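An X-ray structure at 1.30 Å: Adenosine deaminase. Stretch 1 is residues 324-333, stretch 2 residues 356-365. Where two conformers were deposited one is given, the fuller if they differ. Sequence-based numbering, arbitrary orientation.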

# COMPACT_ATOMS: atom_id res chain seq x y z
N THR A 324 14.73 14.96 -1.65
CA THR A 324 15.09 15.60 -2.91
C THR A 324 14.72 14.75 -4.11
O THR A 324 14.34 13.58 -3.97
N ILE A 325 14.86 15.35 -5.29
CA ILE A 325 14.66 14.61 -6.53
C ILE A 325 15.54 13.35 -6.57
O ILE A 325 15.07 12.26 -6.91
N ALA A 326 16.80 13.50 -6.18
CA ALA A 326 17.72 12.37 -6.10
C ALA A 326 17.22 11.29 -5.14
O ALA A 326 17.31 10.10 -5.45
N ASP A 327 16.70 11.69 -3.98
CA ASP A 327 16.10 10.74 -3.05
C ASP A 327 14.95 9.97 -3.70
O ASP A 327 14.82 8.76 -3.53
N LEU A 328 14.10 10.69 -4.43
CA LEU A 328 12.97 10.05 -5.12
C LEU A 328 13.44 9.02 -6.16
O LEU A 328 12.82 7.97 -6.30
N LYS A 329 14.54 9.29 -6.85
CA LYS A 329 15.08 8.30 -7.77
C LYS A 329 15.45 7.01 -7.02
O LYS A 329 15.16 5.90 -7.48
N GLN A 330 16.07 7.16 -5.85
CA GLN A 330 16.39 6.01 -5.02
C GLN A 330 15.13 5.27 -4.56
O GLN A 330 15.10 4.05 -4.56
N PHE A 331 14.09 6.01 -4.19
CA PHE A 331 12.84 5.37 -3.79
C PHE A 331 12.25 4.54 -4.94
O PHE A 331 11.70 3.47 -4.71
N MET A 332 12.34 5.06 -6.16
CA MET A 332 11.91 4.33 -7.35
C MET A 332 12.69 3.02 -7.48
O MET A 332 12.10 1.95 -7.70
N LEU A 333 14.00 3.09 -7.34
CA LEU A 333 14.83 1.90 -7.40
C LEU A 333 14.51 0.92 -6.26
O LEU A 333 14.52 -0.29 -6.47
N GLU A 356 14.58 7.07 -17.91
CA GLU A 356 13.31 7.79 -18.01
C GLU A 356 13.21 8.84 -16.92
O GLU A 356 12.83 9.99 -17.17
N PHE A 357 13.53 8.43 -15.69
CA PHE A 357 13.52 9.36 -14.56
C PHE A 357 14.44 10.55 -14.83
O PHE A 357 14.07 11.70 -14.59
N ASP A 358 15.65 10.25 -15.30
CA ASP A 358 16.64 11.30 -15.57
C ASP A 358 16.09 12.34 -16.55
O ASP A 358 16.28 13.54 -16.35
N MET A 359 15.42 11.88 -17.60
CA MET A 359 14.81 12.81 -18.55
C MET A 359 13.70 13.64 -17.91
O MET A 359 13.62 14.85 -18.15
N LEU A 360 12.87 13.02 -17.08
CA LEU A 360 11.80 13.75 -16.41
C LEU A 360 12.36 14.82 -15.48
O LEU A 360 11.81 15.92 -15.40
N ALA A 361 13.47 14.51 -14.80
CA ALA A 361 14.13 15.49 -13.95
C ALA A 361 14.66 16.69 -14.74
O ALA A 361 14.51 17.85 -14.32
N ASP A 362 15.28 16.44 -15.89
CA ASP A 362 15.74 17.54 -16.75
C ASP A 362 14.56 18.36 -17.28
O ASP A 362 14.66 19.59 -17.42
N THR A 363 13.45 17.70 -17.58
CA THR A 363 12.27 18.40 -18.09
C THR A 363 11.61 19.25 -17.01
O THR A 363 11.07 20.33 -17.30
N LEU A 364 11.68 18.79 -15.76
CA LEU A 364 11.23 19.61 -14.64
C LEU A 364 12.00 20.92 -14.60
O LEU A 364 11.40 21.99 -14.44
N ALA A 365 13.32 20.86 -14.79
CA ALA A 365 14.13 22.07 -14.84
C ALA A 365 13.72 22.96 -16.01
O ALA A 365 13.62 24.17 -15.87

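Where two helices run nearly antiparallel, at 156° between their N-to-C directions, an ion pair can accompany an aromatic knob; residues 325-333 and 356-365 of this adenosine deaminase illustrate the arrangement. The strongest polar link is the salt bridge in which Lys329 NZ donates a hydrogen bond to Asp358 OD1 at 2.7 Å. Lys329 is fully extended, t at all four chi angles, and so spans the gap from one helix to the other. Asp358, with chi1 m, leaves its backbone sideways, yet its carboxylate comes close enough to receive the ammonium group. A second polar motif lies within the first stretch: Thr324, chi1 p, caps the helix, its OG1 accepting from Asp327 N at 3.1 Å, while Asp327 OD2 accepts from Thr324 N at 2.9 Å. Neither residue touches the second stretch.

The same lysine also serves the apolar packing. Its CB sits over one face of the Phe357 ring, 3.7 Å from the centroid, a CH-pi contact that links the charged residue to the hydrophobic centre. Phe357, chi1 t, points toward the first helix and fits as a knob among Ile325, Leu328, Lys329 and Met332. The ring reaches the backbone itself: Ile325 O lies at its edge, 3.3 Å from Phe357 CZ, and the same carbonyl accepts the helical hydrogen bond from Lys329 N. Met332, t at chi1 and chi2, brings its CE to 3.9 Å from Phe357 CB, with its sulfur oblique to the ring.

Farther along, Ile325, m at both chi angles, extends the apolar seam. Its CG2 meets Phe357 CE1 at 3.8 Å and Ala361 CB at 4.2 Å, and its CD1 reaches Leu364 CD2 at 3.9 Å.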

# COMPACT_ATOMS: atom_id res chain seq x y z
CB THR A 324 16.60 15.81 -2.98
OG1 THR A 324 17.25 14.53 -2.97
CG2 THR A 324 17.09 16.65 -1.79
CB ILE A 325 14.94 15.49 -7.76
CG1 ILE A 325 13.97 16.67 -7.79
CG2 ILE A 325 14.82 14.67 -9.02
CD1 ILE A 325 12.52 16.27 -8.04
CB ALA A 326 19.11 12.84 -5.70
CB ASP A 327 15.57 11.44 -1.80
CG ASP A 327 16.67 11.97 -0.90
OD1 ASP A 327 17.76 11.35 -0.83
OD2 ASP A 327 16.44 13.02 -0.25
CB LEU A 328 12.03 11.09 -5.75
CG LEU A 328 10.84 11.54 -4.89
CD1 LEU A 328 11.28 12.01 -3.51
CD2 LEU A 328 10.04 12.63 -5.61
CB LYS A 329 16.31 8.84 -8.52
CG LYS A 329 16.78 7.93 -9.65
CD LYS A 329 17.98 8.49 -10.38
CE LYS A 329 18.44 7.54 -11.49
NZ LYS A 329 19.58 8.12 -12.24
CB GLN A 330 17.27 6.40 -3.83
CG GLN A 330 18.67 6.83 -4.24
CD GLN A 330 19.32 5.84 -5.19
OE1 GLN A 330 19.41 4.64 -4.89
NE2 GLN A 330 19.78 6.32 -6.34
CB PHE A 331 11.79 6.38 -3.33
CG PHE A 331 12.17 7.20 -2.13
CD1 PHE A 331 13.17 6.79 -1.24
CD2 PHE A 331 11.53 8.40 -1.90
CE1 PHE A 331 13.50 7.57 -0.14
CE2 PHE A 331 11.86 9.18 -0.80
CZ PHE A 331 12.85 8.77 0.07
CB MET A 332 12.10 5.18 -8.61
CG MET A 332 11.68 4.44 -9.88
SD MET A 332 12.04 5.35 -11.39
CE MET A 332 13.81 5.19 -11.47
CB LEU A 333 16.32 2.28 -7.42
CG LEU A 333 16.75 3.08 -8.65
CD1 LEU A 333 18.17 3.59 -8.47
CD2 LEU A 333 16.64 2.22 -9.91
CB GLU A 356 12.10 6.86 -17.88
CG GLU A 356 11.76 6.04 -19.09
CD GLU A 356 10.42 5.35 -18.94
OE1 GLU A 356 9.37 6.03 -19.08
OE2 GLU A 356 10.39 4.13 -18.65
CB PHE A 357 13.96 8.63 -13.28
CG PHE A 357 13.89 9.48 -12.03
CD1 PHE A 357 14.86 10.44 -11.76
CD2 PHE A 357 12.87 9.30 -11.12
CE1 PHE A 357 14.79 11.22 -10.62
CE2 PHE A 357 12.78 10.07 -9.97
CZ PHE A 357 13.75 11.03 -9.72
CB ASP A 358 17.94 10.70 -16.11
CG ASP A 358 18.70 9.88 -15.09
OD1 ASP A 358 18.45 10.02 -13.87
OD2 ASP A 358 19.58 9.10 -15.51
CB MET A 359 14.28 12.08 -19.78
CG MET A 359 15.37 11.73 -20.79
SD MET A 359 14.72 11.16 -22.36
CE MET A 359 13.92 12.64 -22.98
CB LEU A 360 10.88 12.79 -15.65
CG LEU A 360 10.07 11.83 -16.53
CD1 LEU A 360 9.26 10.86 -15.68
CD2 LEU A 360 9.16 12.61 -17.50
CB ALA A 361 15.25 14.84 -13.15
CB ASP A 362 16.58 17.01 -17.92
CG ASP A 362 18.04 16.82 -17.56
OD1 ASP A 362 18.44 17.16 -16.42
OD2 ASP A 362 18.82 16.37 -18.43
CB THR A 363 11.30 17.42 -18.77
OG1 THR A 363 11.95 16.84 -19.91
CG2 THR A 363 10.02 18.12 -19.21
CB LEU A 364 11.36 18.84 -13.32
CG LEU A 364 11.11 19.61 -12.02
CD1 LEU A 364 9.72 20.24 -12.00
CD2 LEU A 364 11.30 18.71 -10.81
CB ALA A 365 15.61 21.71 -14.93